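Local coordinates for GTPase activator-like protein (Chaetomium thermophilum, PDB 5HIU) that probably acts as a GTPase activator in its full-length form, TSC2, of which this chain is the helical N-terminal part, at residues Asn436-Gln441 / Asp449-Phe454; Arg360-Leu365 / Glu383-Val388. One frame throughout, in Å; residues are numbered along the deposited sequence.

Interaction 1: Asn436-Gln441 / Asp449-Phe454; sequences NLIVHQ and DDCMKF
Ile438 of helix 423-441 faces Cys451 and Met452 of helix 448-459, and these three side chains carry the contact. The buried part lies between Ile438 and Cys451, where the backbones come closest: the CA atoms of Ile438 and Cys451 are 7.2 Å apart. CG1 of Ile438 comes within 3.7 Å of CB of Cys451, and CD1 of Ile438 sits at 3.8 Å from the same CB. The methylene of the cysteine makes the closest approach. SG of Cys451 lies farther off, 4.3 Å from CG1 of Ile438. Cys451 is buried. It also touches Val434 of helix 423-441, Trp382, Leu445 and Phe386.

The two segments are arms of a helical hairpin joined by a short loop. It ends the modelled chain, which is mostly helical and has no strand. The pair packs through apolar side chains alone.

Met452 marks the exposed, solvent side, where a single methyl makes the close touch. Its CA-CB bond does not aim at the other helix. The chain bends at chi2 (-92°) and chi3 (142°), and this brings the terminal methyl back over Ile438. CE of Met452 reaches CD1 of Ile438 at 3.6 Å and lies 4.0 Å from CG2 of Ile438. The methyl therefore touches both branches of the isoleucine, and the two side chains cross at a slant. Met452 is exposed and Ile438 partly so, and both also meet a neighbouring molecule in the crystal. Leu437, on the buried side of helix 423-441, packs on Ile373.

Interaction 2: Arg360-Leu365 / Glu383-Val388; sequences RLINSL and EPIFDV
Ile362 of helix 352-366 meets Ile385 and Val388 of helix 383-391, and all three residues are buried. The closest touch is methyl to methyl: CG2 of Ile362 lies 3.8 Å from CG2 of Ile385. In both isoleucines CG1 lies beside the backbone N (chi1 -63° in Ile362, -68° in Ile385), which leaves CG2 anti to that N. The gamma methyls meet, while the longer branches point opposite ways. The longer branch of Ile362 ends in CD1, which reaches CG1 of Val388 at 4.1 Å and CG2 of Ile385 at 4.2 Å. Ile362 thus touches Ile385 with both branches and Val388 with CD1 alone. The CA atoms of Ile362 and Ile385 are 7.9 Å apart.

Further out, helix 336-348 packs against helix 383-391. Its Leu336 and Val340 touch Ile385, and its Ser347 touches Val388. On the other partner, Leu361 rests on Leu319 of helix 302-322 and on Leu323. Leu365 packs on Ile376 and Leu377 in the link between the two helices, and its backbone is hydrogen-bonded to Asn374. Asn363 turns to helix 423-441, where its ND2 bonds to OE1 of Gln426. The stacking of successive helices is consistent with an alpha-solenoid arrangement of this TSC2 N-terminal region.

Between the two segments the chemistry is wholly aliphatic. The attraction is therefore dispersive and hydrophobic, with shape and burial, rather than directed polar bonds, setting how the helices fit.

How the interactions relate
The contacts come in series along the chain. Interaction 2 pairs helix 352-366 with helix 383-391, and interaction 1 then pairs helix 423-441 with helix 448-459. Their centres are about 13 Å apart, toward the C-terminal end of the chain. Interaction 1 is the more distant, about 43 Å from the chain centre against about 31 Å for interaction 2. Helix 383-391 also packs on helix 448-459: the rings of Phe386 and Phe454 stack, and OD2 of Asp450 makes a weak hydrogen bond to N of Glu383. A salt bridge from Glu383 to Arg457 adds to this. The closing hairpin is thus packed onto the preceding helices as one continuous helical end.

Interaction 1: Asn436-Gln441 / Asp449-Phe454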
# COMPACT_ATOMS: atom_id res chain seq x y z
N ASN A 436 -9.13 22.23 -33.51
CA ASN A 436 -8.65 23.50 -32.99
C ASN A 436 -7.18 23.76 -33.26
O ASN A 436 -6.79 24.90 -33.47
CB ASN A 436 -8.87 23.60 -31.47
CG ASN A 436 -10.28 23.99 -31.10
OD1 ASN A 436 -10.89 23.38 -30.23
ND2 ASN A 436 -10.80 25.03 -31.74
N LEU A 437 -6.37 22.70 -33.20
CA LEU A 437 -4.94 22.84 -33.39
C LEU A 437 -4.64 23.30 -34.80
O LEU A 437 -3.82 24.18 -35.01
CB LEU A 437 -4.22 21.53 -33.11
CG LEU A 437 -4.08 21.21 -31.62
CD1 LEU A 437 -3.79 19.73 -31.47
CD2 LEU A 437 -2.99 22.01 -30.93
N ILE A 438 -5.34 22.71 -35.76
CA ILE A 438 -5.21 23.11 -37.14
C ILE A 438 -5.60 24.57 -37.27
O ILE A 438 -4.86 25.36 -37.85
CB ILE A 438 -6.14 22.29 -38.06
CG1 ILE A 438 -5.70 20.82 -38.06
CG2 ILE A 438 -6.13 22.85 -39.48
CD1 ILE A 438 -6.76 19.88 -38.59
N VAL A 439 -6.76 24.91 -36.74
CA VAL A 439 -7.28 26.25 -36.93
C VAL A 439 -6.34 27.25 -36.32
O VAL A 439 -5.98 28.23 -36.96
CB VAL A 439 -8.70 26.39 -36.36
CG1 VAL A 439 -9.13 27.86 -36.29
CG2 VAL A 439 -9.67 25.64 -37.25
N HIS A 440 -5.91 27.02 -35.09
CA HIS A 440 -5.14 28.05 -34.41
C HIS A 440 -3.67 28.18 -34.82
O HIS A 440 -3.17 29.30 -34.91
CB HIS A 440 -5.34 27.93 -32.91
CG HIS A 440 -6.75 28.23 -32.52
ND1 HIS A 440 -7.60 27.30 -31.97
CD2 HIS A 440 -7.48 29.35 -32.70
CE1 HIS A 440 -8.78 27.85 -31.78
NE2 HIS A 440 -8.74 29.10 -32.21
N GLN A 441 -3.01 27.06 -35.13
CA GLN A 441 -1.66 27.12 -35.68
C GLN A 441 -1.61 27.22 -37.22
O GLN A 441 -1.02 28.14 -37.78
CB GLN A 441 -0.87 25.90 -35.24
CG GLN A 441 -0.65 25.80 -33.75
CD GLN A 441 0.60 25.00 -33.44
OE1 GLN A 441 1.51 24.91 -34.27
NE2 GLN A 441 0.67 24.42 -32.23
N ASP A 449 -0.78 18.01 -41.73
CA ASP A 449 -1.25 17.08 -42.77
C ASP A 449 -1.64 15.74 -42.15
O ASP A 449 -2.61 15.11 -42.58
CB ASP A 449 -0.20 16.89 -43.89
N ASP A 450 -0.89 15.32 -41.12
CA ASP A 450 -1.29 14.15 -40.32
C ASP A 450 -2.59 14.44 -39.56
O ASP A 450 -3.49 13.58 -39.51
CB ASP A 450 -0.17 13.71 -39.35
CG ASP A 450 0.82 12.74 -40.00
OD1 ASP A 450 0.59 12.31 -41.16
OD2 ASP A 450 1.83 12.38 -39.33
N CYS A 451 -2.71 15.64 -39.00
CA CYS A 451 -3.95 16.08 -38.38
C CYS A 451 -5.10 15.89 -39.36
O CYS A 451 -6.12 15.27 -39.05
CB CYS A 451 -3.89 17.54 -37.96
SG CYS A 451 -3.10 17.85 -36.37
N MET A 452 -4.90 16.41 -40.55
CA MET A 452 -5.96 16.44 -41.55
C MET A 452 -6.37 15.05 -42.03
O MET A 452 -7.56 14.77 -42.14
CB MET A 452 -5.52 17.30 -42.72
CG MET A 452 -5.81 18.77 -42.48
SD MET A 452 -7.43 19.22 -43.16
CE MET A 452 -8.02 20.38 -41.93
N LYS A 453 -5.40 14.19 -42.29
CA LYS A 453 -5.71 12.82 -42.71
C LYS A 453 -6.54 12.11 -41.65
O LYS A 453 -7.51 11.42 -41.98
CB LYS A 453 -4.42 12.05 -43.00
CG LYS A 453 -3.73 12.51 -44.27
CD LYS A 453 -2.38 11.84 -44.45
CE LYS A 453 -1.60 12.46 -45.60
NZ LYS A 453 -0.26 11.83 -45.75
N PHE A 454 -6.16 12.30 -40.39
CA PHE A 454 -6.90 11.72 -39.27
C PHE A 454 -8.38 12.14 -39.25
O PHE A 454 -9.25 11.29 -39.10
CB PHE A 454 -6.22 12.04 -37.92
CG PHE A 454 -7.12 11.84 -36.74
CD1 PHE A 454 -7.36 10.57 -36.24
CD2 PHE A 454 -7.77 12.91 -36.15
CE1 PHE A 454 -8.22 10.38 -35.17
CE2 PHE A 454 -8.62 12.72 -35.08
CZ PHE A 454 -8.85 11.46 -34.59

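Interaction 2: Arg360-Leu365 / Glu383-Val388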
# COMPACT_ATOMS: atom_id res chain seq x y z
N ARG A 360 -8.68 8.58 -23.73
CA ARG A 360 -8.60 9.62 -22.69
C ARG A 360 -7.15 10.04 -22.46
O ARG A 360 -6.85 11.21 -22.27
CB ARG A 360 -9.30 9.19 -21.38
CG ARG A 360 -8.92 10.03 -20.15
CD ARG A 360 -10.05 10.37 -19.18
NE ARG A 360 -10.80 9.19 -18.75
CZ ARG A 360 -12.13 9.06 -18.82
NH1 ARG A 360 -12.90 10.06 -19.25
NH2 ARG A 360 -12.70 7.93 -18.42
N LEU A 361 -6.25 9.07 -22.53
CA LEU A 361 -4.82 9.32 -22.46
C LEU A 361 -4.41 10.23 -23.61
O LEU A 361 -3.92 11.35 -23.40
CB LEU A 361 -4.03 8.00 -22.53
CG LEU A 361 -2.55 8.04 -22.17
CD1 LEU A 361 -2.11 6.70 -21.63
CD2 LEU A 361 -1.66 8.47 -23.33
N ILE A 362 -4.69 9.77 -24.83
CA ILE A 362 -4.35 10.52 -26.03
C ILE A 362 -4.97 11.91 -25.94
O ILE A 362 -4.32 12.90 -26.25
CB ILE A 362 -4.78 9.78 -27.32
CG1 ILE A 362 -4.02 8.45 -27.45
CG2 ILE A 362 -4.50 10.63 -28.55
CD1 ILE A 362 -4.52 7.56 -28.58
N ASN A 363 -6.19 12.02 -25.46
CA ASN A 363 -6.79 13.33 -25.31
C ASN A 363 -6.07 14.22 -24.31
O ASN A 363 -6.10 15.43 -24.45
CB ASN A 363 -8.24 13.21 -24.91
CG ASN A 363 -9.15 13.15 -26.10
OD1 ASN A 363 -9.07 14.01 -26.97
ND2 ASN A 363 -10.01 12.14 -26.16
N SER A 364 -5.43 13.63 -23.32
CA SER A 364 -4.68 14.42 -22.35
C SER A 364 -3.32 14.83 -22.90
O SER A 364 -2.70 15.76 -22.37
CB SER A 364 -4.49 13.65 -21.05
OG SER A 364 -3.69 12.52 -21.31
N LEU A 365 -2.84 14.12 -23.92
CA LEU A 365 -1.63 14.52 -24.65
C LEU A 365 -1.82 15.75 -25.54
O LEU A 365 -0.94 16.59 -25.62
CB LEU A 365 -1.12 13.37 -25.50
CG LEU A 365 -0.51 12.22 -24.74
CD1 LEU A 365 -0.04 11.20 -25.75
CD2 LEU A 365 0.65 12.66 -23.85
N GLU A 383 0.93 10.61 -37.12
CA GLU A 383 0.22 9.51 -37.77
C GLU A 383 0.17 8.29 -36.86
O GLU A 383 -0.92 7.75 -36.60
CB GLU A 383 0.85 9.11 -39.12
CG GLU A 383 0.22 7.87 -39.75
CD GLU A 383 0.39 7.81 -41.26
OE1 GLU A 383 -0.60 8.04 -42.00
OE2 GLU A 383 1.52 7.53 -41.72
N PRO A 384 1.33 7.86 -36.35
CA PRO A 384 1.27 6.65 -35.53
C PRO A 384 0.18 6.77 -34.47
O PRO A 384 -0.67 5.88 -34.39
CB PRO A 384 2.67 6.57 -34.91
CG PRO A 384 3.55 7.41 -35.79
CD PRO A 384 2.66 8.50 -36.30
N ILE A 385 0.18 7.87 -33.72
CA ILE A 385 -0.80 8.08 -32.64
C ILE A 385 -2.19 8.21 -33.18
O ILE A 385 -3.13 7.66 -32.62
CB ILE A 385 -0.50 9.33 -31.78
CG1 ILE A 385 0.77 9.10 -30.99
CG2 ILE A 385 -1.61 9.58 -30.76
CD1 ILE A 385 1.28 10.30 -30.24
N PHE A 386 -2.33 8.94 -34.28
CA PHE A 386 -3.64 9.09 -34.91
C PHE A 386 -4.21 7.75 -35.38
O PHE A 386 -5.43 7.58 -35.44
CB PHE A 386 -3.58 10.08 -36.07
CG PHE A 386 -3.62 11.52 -35.66
CD1 PHE A 386 -4.55 11.97 -34.72
CD2 PHE A 386 -2.76 12.45 -36.23
CE1 PHE A 386 -4.60 13.30 -34.35
CE2 PHE A 386 -2.80 13.78 -35.86
CZ PHE A 386 -3.72 14.21 -34.92
N ASP A 387 -3.33 6.80 -35.72
CA ASP A 387 -3.77 5.49 -36.19
C ASP A 387 -4.34 4.69 -35.04
O ASP A 387 -5.38 4.03 -35.19
CB ASP A 387 -2.64 4.73 -36.90
N VAL A 388 -3.69 4.76 -33.87
CA VAL A 388 -4.24 4.18 -32.64
C VAL A 388 -5.59 4.83 -32.33
O VAL A 388 -6.59 4.14 -32.11
CB VAL A 388 -3.34 4.37 -31.41
CG1 VAL A 388 -4.03 3.83 -30.17
CG2 VAL A 388 -1.99 3.68 -31.59